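Local structure of putative uncharacterized protein (Emericella nidulans, 3PGB) at residues A[50-55]-A[757-762]; A[91-96]-A[434-439]; A[381-386]-A[656-661]; A[420-425]-A[448-453]; A[644-649]-A[690-695]. The protein is a copper amine oxidase that probably oxidises primary amines, using a copper ion and a topaquinone cofactor formed from one of its own tyrosines. All blocks are in the same frame, centred on the assembly; numbering follows the deposited sequence.

Contact 1: residues A[50-55]-A[757-762]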
# COMPACT_ATOMS: atom_id res chain seq x y z
N SER A 50 0.56 26.76 29.69
CA SER A 50 -0.90 26.57 29.70
C SER A 50 -1.32 25.29 28.96
O SER A 50 -0.68 24.90 27.99
CB SER A 50 -1.59 27.77 29.06
OG SER A 50 -1.45 28.94 29.86
N PRO A 51 -2.39 24.62 29.44
CA PRO A 51 -2.88 23.42 28.76
C PRO A 51 -3.28 23.64 27.30
O PRO A 51 -3.79 24.70 26.95
CB PRO A 51 -4.11 23.03 29.59
CG PRO A 51 -3.83 23.56 30.94
CD PRO A 51 -3.05 24.82 30.74
N CYS A 52 -3.04 22.63 26.47
CA CYS A 52 -3.51 22.66 25.09
C CYS A 52 -5.04 22.66 25.08
O CYS A 52 -5.67 22.01 25.92
CB CYS A 52 -2.99 21.45 24.30
SG CYS A 52 -1.21 21.20 24.31
N GLN A 53 -5.61 23.38 24.13
CA GLN A 53 -7.06 23.48 23.98
C GLN A 53 -7.54 22.46 22.94
O GLN A 53 -7.42 22.70 21.75
CB GLN A 53 -7.46 24.90 23.57
CG GLN A 53 -6.81 26.01 24.40
CD GLN A 53 -7.12 27.41 23.87
OE1 GLN A 53 -8.01 27.60 23.02
NE2 GLN A 53 -6.40 28.40 24.38
N ILE A 54 -8.06 21.34 23.41
CA ILE A 54 -8.55 20.28 22.53
C ILE A 54 -10.00 20.59 22.16
O ILE A 54 -10.94 20.02 22.71
CB ILE A 54 -8.43 18.88 23.18
CG1 ILE A 54 -6.96 18.52 23.40
CG2 ILE A 54 -9.09 17.82 22.31
CD1 ILE A 54 -6.32 19.15 24.62
N THR A 55 -10.16 21.52 21.23
CA THR A 55 -11.47 22.03 20.87
C THR A 55 -12.18 21.05 19.94
O THR A 55 -11.56 20.51 19.02
CB THR A 55 -11.36 23.41 20.21
OG1 THR A 55 -10.19 23.46 19.39
CG2 THR A 55 -11.25 24.50 21.27
N GLU A 757 2.91 27.50 19.05
CA GLU A 757 2.32 27.33 20.36
C GLU A 757 3.16 26.39 21.21
O GLU A 757 3.68 25.39 20.71
CB GLU A 757 0.91 26.77 20.21
CG GLU A 757 0.06 26.73 21.48
CD GLU A 757 -1.28 26.01 21.25
OE1 GLU A 757 -1.36 25.21 20.29
OE2 GLU A 757 -2.23 26.25 22.03
N THR A 758 3.31 26.74 22.48
CA THR A 758 3.81 25.84 23.50
C THR A 758 2.64 25.59 24.44
O THR A 758 2.09 26.54 25.00
CB THR A 758 4.99 26.45 24.27
OG1 THR A 758 6.08 26.69 23.36
CG2 THR A 758 5.46 25.53 25.39
N CYS A 759 2.24 24.33 24.60
CA CYS A 759 1.13 23.98 25.49
C CYS A 759 1.35 22.61 26.09
O CYS A 759 2.27 21.90 25.68
CB CYS A 759 -0.21 24.04 24.74
SG CYS A 759 -0.43 22.85 23.39
N SER A 760 0.50 22.23 27.04
CA SER A 760 0.66 20.97 27.76
C SER A 760 -0.60 20.12 27.70
O SER A 760 -1.71 20.64 27.58
CB SER A 760 1.00 21.25 29.23
OG SER A 760 -0.03 22.00 29.85
N VAL A 761 -0.43 18.81 27.78
CA VAL A 761 -1.56 17.90 27.82
C VAL A 761 -1.37 16.90 28.94
O VAL A 761 -0.25 16.47 29.20
CB VAL A 761 -1.75 17.12 26.48
CG1 VAL A 761 -2.01 18.08 25.35
CG2 VAL A 761 -0.54 16.27 26.18
N VAL A 762 -2.46 16.55 29.61
CA VAL A 762 -2.44 15.45 30.55
C VAL A 762 -2.96 14.23 29.81
O VAL A 762 -4.04 14.26 29.23
CB VAL A 762 -3.30 15.74 31.79
CG1 VAL A 762 -3.42 14.49 32.67
CG2 VAL A 762 -2.68 16.90 32.58
O HOH W 1 -4.10 24.23 21.79

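Contact 2: residues A[91-96]-A[434-439]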
# COMPACT_ATOMS: atom_id res chain seq x y z
N LEU A 91 -49.92 -7.79 8.03
CA LEU A 91 -48.62 -7.94 8.68
C LEU A 91 -48.77 -8.30 10.15
O LEU A 91 -49.70 -7.85 10.82
CB LEU A 91 -47.82 -6.64 8.55
CG LEU A 91 -47.51 -6.17 7.12
CD1 LEU A 91 -47.03 -4.74 7.14
CD2 LEU A 91 -46.49 -7.08 6.45
N THR A 92 -47.83 -9.11 10.65
CA THR A 92 -47.74 -9.45 12.07
C THR A 92 -46.42 -8.90 12.64
O THR A 92 -45.41 -8.89 11.94
CB THR A 92 -47.76 -10.97 12.28
OG1 THR A 92 -49.01 -11.50 11.81
CG2 THR A 92 -47.58 -11.34 13.75
N THR A 93 -46.45 -8.45 13.89
CA THR A 93 -45.24 -7.96 14.56
C THR A 93 -44.30 -9.13 14.81
O THR A 93 -44.74 -10.28 14.95
CB THR A 93 -45.54 -7.26 15.91
OG1 THR A 93 -45.93 -8.23 16.89
CG2 THR A 93 -46.63 -6.20 15.76
N THR A 94 -43.01 -8.83 14.88
CA THR A 94 -41.97 -9.82 15.13
C THR A 94 -42.19 -10.61 16.42
O THR A 94 -42.00 -11.82 16.45
CB THR A 94 -40.58 -9.16 15.18
OG1 THR A 94 -40.37 -8.40 13.98
CG2 THR A 94 -39.48 -10.21 15.32
N GLU A 95 -42.59 -9.90 17.48
CA GLU A 95 -42.82 -10.52 18.79
C GLU A 95 -43.92 -11.59 18.71
O GLU A 95 -43.79 -12.66 19.32
CB GLU A 95 -43.21 -9.44 19.82
CG GLU A 95 -43.01 -9.83 21.28
CD GLU A 95 -43.49 -8.75 22.25
OE1 GLU A 95 -44.71 -8.50 22.31
OE2 GLU A 95 -42.64 -8.14 22.95
N ASN A 96 -44.97 -11.30 17.96
CA ASN A 96 -46.06 -12.25 17.72
C ASN A 96 -45.79 -13.23 16.58
O ASN A 96 -46.47 -14.25 16.47
CB ASN A 96 -47.36 -11.49 17.41
CG ASN A 96 -47.85 -10.67 18.58
OD1 ASN A 96 -47.76 -11.09 19.73
ND2 ASN A 96 -48.39 -9.49 18.29
N LYS A 434 -34.67 -2.88 12.72
CA LYS A 434 -35.05 -4.29 12.66
C LYS A 434 -36.07 -4.63 13.74
O LYS A 434 -36.02 -4.08 14.84
CB LYS A 434 -33.82 -5.21 12.74
CG LYS A 434 -33.38 -5.67 14.14
CD LYS A 434 -32.38 -6.83 14.03
CE LYS A 434 -31.77 -7.23 15.37
NZ LYS A 434 -32.21 -8.60 15.81
N ASP A 435 -37.00 -5.52 13.41
CA ASP A 435 -37.96 -6.04 14.38
C ASP A 435 -38.77 -4.93 15.05
O ASP A 435 -38.91 -4.90 16.26
CB ASP A 435 -37.25 -6.91 15.42
CG ASP A 435 -36.36 -7.98 14.79
OD1 ASP A 435 -36.72 -8.50 13.72
OD2 ASP A 435 -35.30 -8.30 15.37
N GLU A 436 -39.31 -4.03 14.23
CA GLU A 436 -40.08 -2.87 14.71
C GLU A 436 -39.32 -2.07 15.77
O GLU A 436 -39.93 -1.54 16.71
CB GLU A 436 -41.46 -3.30 15.23
CG GLU A 436 -42.31 -4.04 14.21
CD GLU A 436 -42.15 -5.54 14.30
OE1 GLU A 436 -42.32 -6.08 15.42
OE2 GLU A 436 -41.88 -6.19 13.26
N GLU A 437 -38.00 -2.00 15.62
CA GLU A 437 -37.13 -1.33 16.58
C GLU A 437 -36.08 -0.52 15.84
O GLU A 437 -35.65 -0.90 14.76
CB GLU A 437 -36.41 -2.36 17.46
CG GLU A 437 -37.31 -3.25 18.33
CD GLU A 437 -36.58 -4.47 18.89
OE1 GLU A 437 -35.60 -4.94 18.26
OE2 GLU A 437 -36.99 -4.98 19.95
N THR A 438 -35.67 0.61 16.42
CA THR A 438 -34.50 1.32 15.94
C THR A 438 -33.36 1.02 16.89
O THR A 438 -33.43 1.30 18.08
CB THR A 438 -34.72 2.81 15.85
OG1 THR A 438 -35.79 3.06 14.93
CG2 THR A 438 -33.46 3.54 15.35
N HIS A 439 -32.32 0.40 16.34
CA HIS A 439 -31.12 0.08 17.07
C HIS A 439 -30.12 1.17 16.73
O HIS A 439 -29.87 1.42 15.55
CB HIS A 439 -30.60 -1.29 16.63
CG HIS A 439 -31.49 -2.43 17.02
ND1 HIS A 439 -31.07 -3.46 17.84
CD2 HIS A 439 -32.78 -2.70 16.71
CE1 HIS A 439 -32.06 -4.32 18.01
NE2 HIS A 439 -33.11 -3.88 17.34
O HOH W 2 -43.39 -7.42 11.13

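Contact 3: residues A[381-386]-A[656-661]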
# COMPACT_ATOMS: atom_id res chain seq x y z
N GLY A 381 -19.40 4.52 -2.28
CA GLY A 381 -19.89 3.63 -1.22
C GLY A 381 -19.78 2.15 -1.50
O GLY A 381 -19.80 1.72 -2.65
N LEU A 382 -19.64 1.37 -0.43
CA LEU A 382 -19.65 -0.09 -0.53
C LEU A 382 -20.95 -0.57 -1.17
O LEU A 382 -22.03 -0.04 -0.90
CB LEU A 382 -19.48 -0.72 0.86
CG LEU A 382 -19.47 -2.25 0.96
CD1 LEU A 382 -18.40 -2.86 0.05
CD2 LEU A 382 -19.26 -2.68 2.41
N GLN A 383 -20.83 -1.56 -2.04
CA GLN A 383 -21.97 -2.10 -2.76
C GLN A 383 -22.29 -3.54 -2.36
O GLN A 383 -23.46 -3.89 -2.23
CB GLN A 383 -21.71 -2.02 -4.26
CG GLN A 383 -21.68 -0.60 -4.76
CD GLN A 383 -23.03 0.04 -4.68
OE1 GLN A 383 -23.94 -0.35 -5.40
NE2 GLN A 383 -23.18 1.00 -3.77
N GLU A 384 -21.24 -4.35 -2.18
CA GLU A 384 -21.39 -5.72 -1.70
C GLU A 384 -20.01 -6.28 -1.35
O GLU A 384 -18.99 -5.78 -1.82
CB GLU A 384 -22.07 -6.58 -2.78
CG GLU A 384 -22.33 -8.03 -2.42
CD GLU A 384 -23.31 -8.19 -1.29
OE1 GLU A 384 -22.91 -7.99 -0.12
OE2 GLU A 384 -24.47 -8.54 -1.56
N ALA A 385 -19.99 -7.30 -0.50
CA ALA A 385 -18.75 -8.02 -0.17
C ALA A 385 -18.93 -9.49 -0.47
O ALA A 385 -19.89 -10.11 -0.02
CB ALA A 385 -18.39 -7.82 1.30
N LEU A 386 -17.99 -10.06 -1.23
CA LEU A 386 -18.02 -11.48 -1.54
C LEU A 386 -16.95 -12.21 -0.72
O LEU A 386 -15.83 -11.72 -0.58
CB LEU A 386 -17.79 -11.70 -3.04
CG LEU A 386 -17.59 -13.13 -3.55
CD1 LEU A 386 -18.67 -14.05 -3.03
CD2 LEU A 386 -17.55 -13.15 -5.05
N PRO A 656 -28.97 2.04 -9.36
CA PRO A 656 -28.29 2.71 -8.24
C PRO A 656 -27.22 1.85 -7.58
O PRO A 656 -26.20 2.37 -7.11
CB PRO A 656 -29.44 2.98 -7.26
CG PRO A 656 -30.44 1.91 -7.56
CD PRO A 656 -30.37 1.70 -9.03
N THR A 657 -27.45 0.53 -7.55
CA THR A 657 -26.59 -0.42 -6.86
C THR A 657 -26.16 -1.54 -7.79
O THR A 657 -26.92 -1.94 -8.67
CB THR A 657 -27.34 -1.07 -5.66
OG1 THR A 657 -28.42 -1.88 -6.13
CG2 THR A 657 -27.90 -0.01 -4.72
N SER A 658 -24.96 -2.07 -7.59
CA SER A 658 -24.48 -3.22 -8.36
C SER A 658 -25.01 -4.55 -7.82
O SER A 658 -24.85 -5.58 -8.48
CB SER A 658 -22.96 -3.26 -8.36
OG SER A 658 -22.43 -3.31 -7.05
N ALA A 659 -25.63 -4.53 -6.64
CA ALA A 659 -26.16 -5.75 -6.03
C ALA A 659 -27.53 -5.56 -5.39
O ALA A 659 -28.09 -4.46 -5.39
CB ALA A 659 -25.17 -6.28 -5.01
N HIS A 660 -28.05 -6.66 -4.86
CA HIS A 660 -29.25 -6.69 -4.05
C HIS A 660 -29.03 -7.73 -2.97
O HIS A 660 -28.43 -8.78 -3.24
CB HIS A 660 -30.45 -7.07 -4.91
CG HIS A 660 -31.76 -6.95 -4.21
ND1 HIS A 660 -32.19 -7.87 -3.27
CD2 HIS A 660 -32.75 -6.03 -4.32
CE1 HIS A 660 -33.39 -7.51 -2.83
NE2 HIS A 660 -33.75 -6.40 -3.45
N PRO A 661 -29.50 -7.46 -1.73
CA PRO A 661 -29.26 -8.38 -0.61
C PRO A 661 -29.72 -9.81 -0.83
O PRO A 661 -29.08 -10.74 -0.33
CB PRO A 661 -30.06 -7.76 0.53
CG PRO A 661 -30.16 -6.35 0.20
CD PRO A 661 -30.24 -6.26 -1.29
O HOH W 3 -25.93 2.56 -4.35
O HOH W 4 -26.01 -9.65 -3.36

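Contact 4: residues A[420-425]-A[448-453]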
# COMPACT_ATOMS: atom_id res chain seq x y z
N ASP A 420 -9.56 1.38 17.88
CA ASP A 420 -10.10 1.37 16.53
C ASP A 420 -9.80 2.69 15.81
O ASP A 420 -9.57 2.69 14.60
CB ASP A 420 -11.61 1.13 16.55
CG ASP A 420 -11.96 -0.33 16.81
OD1 ASP A 420 -11.35 -1.21 16.17
OD2 ASP A 420 -12.85 -0.59 17.65
N CYS A 421 -9.84 3.80 16.55
CA CYS A 421 -9.43 5.11 16.04
C CYS A 421 -8.63 5.82 17.14
O CYS A 421 -8.66 5.38 18.29
CB CYS A 421 -10.64 5.97 15.64
SG CYS A 421 -12.04 5.08 14.88
N PRO A 422 -7.93 6.91 16.80
CA PRO A 422 -7.29 7.71 17.84
C PRO A 422 -8.28 8.24 18.89
O PRO A 422 -9.47 8.42 18.60
CB PRO A 422 -6.68 8.87 17.05
CG PRO A 422 -6.40 8.30 15.71
CD PRO A 422 -7.53 7.34 15.45
N SER A 423 -7.77 8.47 20.09
CA SER A 423 -8.57 8.90 21.24
C SER A 423 -9.28 10.25 21.06
O SER A 423 -10.36 10.46 21.60
CB SER A 423 -7.67 8.95 22.48
OG SER A 423 -6.44 9.59 22.18
N TYR A 424 -8.66 11.15 20.30
CA TYR A 424 -9.20 12.50 20.07
C TYR A 424 -10.19 12.58 18.90
O TYR A 424 -10.72 13.66 18.61
CB TYR A 424 -8.06 13.49 19.82
CG TYR A 424 -7.20 13.13 18.63
CD1 TYR A 424 -7.53 13.57 17.35
CD2 TYR A 424 -6.07 12.34 18.78
CE1 TYR A 424 -6.75 13.23 16.26
CE2 TYR A 424 -5.28 11.99 17.69
CZ TYR A 424 -5.63 12.44 16.44
OH TYR A 424 -4.85 12.10 15.36
N ALA A 425 -10.43 11.46 18.22
CA ALA A 425 -11.39 11.41 17.12
C ALA A 425 -12.79 11.82 17.59
O ALA A 425 -13.17 11.55 18.73
CB ALA A 425 -11.44 10.00 16.53
N PHE A 448 -11.24 11.72 12.13
CA PHE A 448 -10.02 12.24 12.72
C PHE A 448 -8.97 12.65 11.71
O PHE A 448 -8.85 12.06 10.63
CB PHE A 448 -9.41 11.21 13.68
CG PHE A 448 -9.06 9.90 13.02
CD1 PHE A 448 -10.01 8.91 12.87
CD2 PHE A 448 -7.77 9.67 12.56
CE1 PHE A 448 -9.69 7.70 12.27
CE2 PHE A 448 -7.44 8.46 11.95
CZ PHE A 448 -8.40 7.48 11.81
N GLU A 449 -8.21 13.67 12.09
CA GLU A 449 -6.95 13.98 11.42
C GLU A 449 -5.85 13.04 11.92
O GLU A 449 -5.91 12.54 13.04
CB GLU A 449 -6.54 15.43 11.68
CG GLU A 449 -7.29 16.44 10.85
CD GLU A 449 -6.56 17.77 10.83
OE1 GLU A 449 -6.15 18.22 11.92
OE2 GLU A 449 -6.37 18.34 9.74
N PHE A 450 -4.85 12.82 11.08
CA PHE A 450 -3.74 11.96 11.45
C PHE A 450 -2.49 12.45 10.74
O PHE A 450 -2.49 12.60 9.53
CB PHE A 450 -4.03 10.50 11.08
CG PHE A 450 -3.10 9.52 11.72
CD1 PHE A 450 -3.41 8.95 12.95
CD2 PHE A 450 -1.91 9.16 11.10
CE1 PHE A 450 -2.55 8.04 13.55
CE2 PHE A 450 -1.05 8.25 11.69
CZ PHE A 450 -1.37 7.69 12.92
N ASP A 451 -1.44 12.73 11.51
CA ASP A 451 -0.15 13.14 10.96
C ASP A 451 0.60 11.88 10.55
O ASP A 451 1.09 11.15 11.40
CB ASP A 451 0.64 13.93 12.00
CG ASP A 451 1.96 14.46 11.46
OD1 ASP A 451 2.67 15.14 12.22
OD2 ASP A 451 2.28 14.22 10.28
N ALA A 452 0.69 11.65 9.24
CA ALA A 452 1.32 10.44 8.70
C ALA A 452 2.76 10.33 9.17
O ALA A 452 3.43 11.34 9.38
CB ALA A 452 1.27 10.45 7.19
N ASP A 453 3.24 9.10 9.31
CA ASP A 453 4.62 8.87 9.75
C ASP A 453 5.68 9.32 8.72
O ASP A 453 6.87 9.28 9.02
CB ASP A 453 4.84 7.39 10.14
CG ASP A 453 4.93 6.45 8.94
OD1 ASP A 453 4.33 6.73 7.89
OD2 ASP A 453 5.59 5.39 9.08

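Contact 5: residues A[644-649]-A[690-695]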
# COMPACT_ATOMS: atom_id res chain seq x y z
N TYR A 644 -14.18 -8.60 -12.62
CA TYR A 644 -13.14 -7.68 -13.11
C TYR A 644 -12.75 -6.66 -12.03
O TYR A 644 -13.51 -6.42 -11.09
CB TYR A 644 -13.60 -6.95 -14.38
CG TYR A 644 -13.94 -7.85 -15.54
CD1 TYR A 644 -13.05 -8.05 -16.59
CD2 TYR A 644 -15.17 -8.52 -15.60
CE1 TYR A 644 -13.36 -8.89 -17.66
CE2 TYR A 644 -15.49 -9.36 -16.65
CZ TYR A 644 -14.58 -9.54 -17.68
OH TYR A 644 -14.89 -10.37 -18.73
N ASP A 645 -11.57 -6.05 -12.17
CA ASP A 645 -11.08 -5.06 -11.20
C ASP A 645 -11.80 -3.73 -11.35
O ASP A 645 -12.13 -3.08 -10.37
CB ASP A 645 -9.58 -4.80 -11.38
CG ASP A 645 -8.74 -6.06 -11.31
OD1 ASP A 645 -7.69 -6.09 -11.98
OD2 ASP A 645 -9.13 -7.00 -10.59
N VAL A 646 -12.00 -3.31 -12.60
CA VAL A 646 -12.55 -1.99 -12.90
C VAL A 646 -13.59 -2.15 -13.99
O VAL A 646 -13.34 -2.78 -15.01
CB VAL A 646 -11.44 -1.00 -13.35
CG1 VAL A 646 -12.03 0.26 -13.95
CG2 VAL A 646 -10.53 -0.67 -12.17
N GLN A 647 -14.77 -1.59 -13.75
CA GLN A 647 -15.91 -1.76 -14.63
C GLN A 647 -16.65 -0.43 -14.73
O GLN A 647 -16.97 0.19 -13.72
CB GLN A 647 -16.82 -2.88 -14.09
CG GLN A 647 -16.12 -4.25 -14.08
CD GLN A 647 -16.94 -5.35 -13.43
OE1 GLN A 647 -17.63 -6.10 -14.12
NE2 GLN A 647 -16.87 -5.45 -12.11
N VAL A 648 -16.88 0.03 -15.95
CA VAL A 648 -17.49 1.33 -16.17
C VAL A 648 -18.79 1.17 -16.94
O VAL A 648 -18.85 0.48 -17.96
CB VAL A 648 -16.54 2.27 -16.93
CG1 VAL A 648 -17.11 3.67 -16.96
CG2 VAL A 648 -15.16 2.28 -16.27
N THR A 649 -19.85 1.79 -16.41
CA THR A 649 -21.16 1.78 -17.04
C THR A 649 -21.72 3.19 -17.06
O THR A 649 -21.29 4.05 -16.28
CB THR A 649 -22.18 0.92 -16.26
OG1 THR A 649 -22.41 1.50 -14.98
CG2 THR A 649 -21.67 -0.51 -16.10
N VAL A 690 -17.88 4.49 -12.25
CA VAL A 690 -16.79 3.55 -12.15
C VAL A 690 -17.06 2.63 -10.96
O VAL A 690 -17.21 3.09 -9.84
CB VAL A 690 -15.45 4.26 -11.97
CG1 VAL A 690 -14.30 3.26 -11.93
CG2 VAL A 690 -15.25 5.26 -13.10
N TRP A 691 -17.16 1.33 -11.24
CA TRP A 691 -17.37 0.30 -10.23
C TRP A 691 -16.03 -0.38 -9.94
O TRP A 691 -15.44 -0.99 -10.82
CB TRP A 691 -18.39 -0.73 -10.72
CG TRP A 691 -19.68 -0.14 -11.21
CD1 TRP A 691 -19.95 0.29 -12.48
CD2 TRP A 691 -20.87 0.08 -10.45
NE1 TRP A 691 -21.23 0.76 -12.55
CE2 TRP A 691 -21.82 0.64 -11.32
CE3 TRP A 691 -21.23 -0.15 -9.12
CZ2 TRP A 691 -23.11 0.99 -10.90
CZ3 TRP A 691 -22.50 0.19 -8.71
CH2 TRP A 691 -23.43 0.75 -9.60
N LEU A 692 -15.55 -0.26 -8.70
CA LEU A 692 -14.21 -0.74 -8.33
C LEU A 692 -14.28 -1.89 -7.34
O LEU A 692 -15.05 -1.83 -6.38
CB LEU A 692 -13.40 0.38 -7.68
CG LEU A 692 -13.15 1.62 -8.52
CD1 LEU A 692 -12.55 2.69 -7.64
CD2 LEU A 692 -12.26 1.29 -9.72
N ASN A 693 -13.46 -2.92 -7.57
CA ASN A 693 -13.29 -3.99 -6.60
C ASN A 693 -12.02 -3.82 -5.77
O ASN A 693 -10.93 -3.67 -6.32
CB ASN A 693 -13.27 -5.36 -7.28
CG ASN A 693 -14.66 -5.86 -7.64
OD1 ASN A 693 -15.63 -5.61 -6.93
ND2 ASN A 693 -14.75 -6.59 -8.75
N LEU A 694 -12.18 -3.81 -4.45
CA LEU A 694 -11.08 -4.08 -3.56
C LEU A 694 -11.18 -5.57 -3.25
O LEU A 694 -12.28 -6.13 -3.29
CB LEU A 694 -11.17 -3.25 -2.28
CG LEU A 694 -11.24 -1.72 -2.43
CD1 LEU A 694 -10.99 -1.06 -1.09
CD2 LEU A 694 -10.26 -1.20 -3.46
N GLY A 695 -10.06 -6.22 -2.97
CA GLY A 695 -10.09 -7.65 -2.70
C GLY A 695 -8.75 -8.30 -2.41
O GLY A 695 -7.71 -7.68 -2.60
O HOH W 5 -10.07 -2.15 -8.39
O HOH W 6 -15.32 -3.64 -10.66

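Contact 1: residues A[50-55]-A[757-762]
Cys52 and Cys759 are joined by a disulfide, SG to SG 2.0 Å. The bridge is twisted by 88° about the S-S bond, close to the relaxed right-angle value. The two cysteines reach it differently. Cys52 holds SG anti to its carbonyl carbon (chi1 -54°). Cys759 holds SG between its backbone N and carbonyl carbon (chi1 64°), and its CB points toward the other segment. Val761 packs beside the bridge, its CG1 3.4 Å from Cys52 SG. The tip of Ile54 only grazes the same methyl.

The backbones meet in a single bridge at Pro51 and Ser760. Cys52 N donates to Ser760 O at 2.6 Å, and Ser760 N donates to Ser50 O at 3.1 Å. Ser760 OG lies 3.4 Å from Pro51 CA. A water accepts from Gln53 N and can donate to Glu757 OE2, linking the two segments.

Cys759 to Val762 pair antiparallel with a strand of the second subunit, and Cys52 packs on Leu763 of that subunit. The disulfide and the single bridge pin the N-terminal segment of the modelled chain to a beta ladder of the dimer interface.

Contact 2: residues A[91-96]-A[434-439]
Two carboxylates meet Thr94; that of Glu436 takes the hydrogen bonds. Thr94 holds both its oxygens, from donors tilted out of its plane. Thr94 N donates to Glu436 OE1 at 2.9 Å, on the syn side and 21° out of the carboxylate plane. Thr94 OG1 donates to Glu436 OE2 at 2.8 Å, also syn and 30° out of plane. Thr94 N has a second, weak bond to Glu436 OE2. Thr94 keeps OG1 anti to its carbonyl carbon, beside its own N (chi1 -54°), which lets one residue offer both donors. Thr93 CB lies 3.5 Å from Glu436 OE1.

Residues 94-96 have helical backbone angles, and Asn96 N bonds weakly back to Thr93 OG1. Their partner is the turn between strands 426-434 and 437-451, an antiparallel hairpin of the enzyme domain. The contact thus fastens the loop before strand 102-110 to the hairpin tip. Phe84 of helix 73-84 packs against both Thr93 and Glu436.

At the second carboxylate, Thr94 CG2 lies 3.6 Å from Asp435 OD1. The other Asp435 oxygen, OD2, forms a salt bridge with Lys434 NZ. A water donates to Glu436 OE2 and to Thr92 O, giving OE2 a further donor.

Contact 3: residues A[381-386]-A[656-661]
Pro656 meets Gln383 through its carbonyl and a water. The water donates to Pro656 O and accepts from Gln383 NE2. Pro656 O also takes a hydrogen bond from Lys539 NZ.

At Thr657 the other half of the Gln383 amide comes close. Gln383 OE1 lies 3.0 Å from Thr657 CA and 3.5 Å from Thr657 CB. Thr657 OG1 donates to Ala659 O at 2.7 Å, within the loop.

Ser658 makes the direct hydrogen bond of the contact. Ser658 N donates to Gln383 OE1 at 3.0 Å, in the plane of the amide carbonyl and with an angle of 153° at the hydrogen. The Gln383 side chain is folded, with CD turned back at chi2 (-68°). Ser658 OG lies against the root of that chain, 3.2 Å from Gln383 CB, and is hydrogen-bonded to Asn537 OD1.

Ala659 points at the strand and rests its CB 3.8 Å from Glu384 CB. Glu384 sets CG anti to its backbone N (chi1 -179°) and then bends. Its OE1 accepts from Ala385 N through the anti lone pair, while OE2 is hydrogen-bonded to Ser404 OG.

His660 joins in through its carbonyl. A second water lies 2.6 Å from both His660 O and Glu384 OE2 and can donate to them. His660 CB points away, and NE2 is hydrogen-bonded to Asp148 OD1.

Glu384 lies about 4 Å from Asp403, the predicted proton acceptor, between side chains. The contact is a buried loop-on-strand junction in the copper amine oxidase enzyme domain, next to the probable catalytic base.

Contact 4: residues A[420-425]-A[448-453]
Residues 422-425 form a type I beta turn, closed by a 3.2 Å hydrogen bond from Ala425 N to Pro422 O, and the turn faces strand 437-451, with Ala425 nearest Phe448. The side chains of Pro422 and Phe448 cross at about a right angle. Pro422 CD sits over the centre of one face of the Phe448 ring, 3.5 Å from the centroid and 5° off the normal, a CH-pi contact. Pro422 CG reaches on to the edge of the Phe450 ring, 4.1 Å from CD1. Ala425 CB packs on Phe448 CB at 3.7 Å. Cys421 CB lies obliquely beside the Phe448 ring, 3.9 Å from CE1.

Cys421 is disulfide-bonded to Cys446, two residues before Phe448 on the same strand. The segment is therefore tied covalently to the strand it packs on. This strand belongs to the beta-rich enzyme domain and pairs antiparallel with strand 464-479.

Tyr424 reaches the strand with its hydroxyl. Tyr424 OH donates to Glu449 O at 2.6 Å, and that oxygen lies in the plane of the tyrosine ring, at its edge. The Glu449 carboxylate leads away to a salt bridge with Arg337. Tyr424 also packs on Pro328 of the second subunit, and Asp420 forms a salt bridge with Arg458 of that subunit.

Contact 5: residues A[644-649]-A[690-695]
Trp691 and Thr649 meet at about a right angle, with the hydroxyl at the edge of the indole. Trp691 NE1 donates to Thr649 OG1 at 2.8 Å. The bond is nearly straight, 169° at the hydrogen, and OG1 lies close to the ring plane. Gln647 O is also at the indole edge, 3.2 Å from Trp691 CD1. The same oxygen accepts from Trp691 N at 2.7 Å, and Gln647 N donates back to Trp691 O, completing the hydrogen-bonded pair.

On the opposite face of the sheet, Val646 and Leu692 lie side by side and point the same way. Val646 CG2 is 3.6 Å from Leu692 CD2. Val648 CG2 and Val690 CG2 are farther apart, 4.4 Å.

Farther along, Asn693 ND2 donates to Tyr644 O at 2.7 Å, and that oxygen lies 26° out of the amide plane. Asn693 N donates to Asp645 O. ND2 also bonds Trp641 O, as does Gln647 NE2. A water accepts from Gln647 NE2 and can donate to Trp691 O.

The Thr649 side chain lies about 5 Å from a bound calcium ion. The pairing is an antiparallel beta ladder of the enzyme domain; on its other side, Asp645 and Val646 form a classic beta bulge against Leu589.

From the N terminus, contact 1 opens first and closes last, so the other four are nested in its loop. It ties the start of the modelled chain to strand 759-763 at the dimer interface. Contact 2 joins the loop before strand 102-110 to the enzyme domain. It crosses contacts 3 and 4 along the chain. Contact 4 closes a short loop inside that of contact 3 and shares strand 437-451 with contact 2. Contact 5 pairs strands 646-650 and 686-698, and its segments alternate with those of contact 3. These two touch, Trp691 packing on Gln383 and Ser658. Contacts 1 and 4, centres about 17 Å apart, both reach the second subunit.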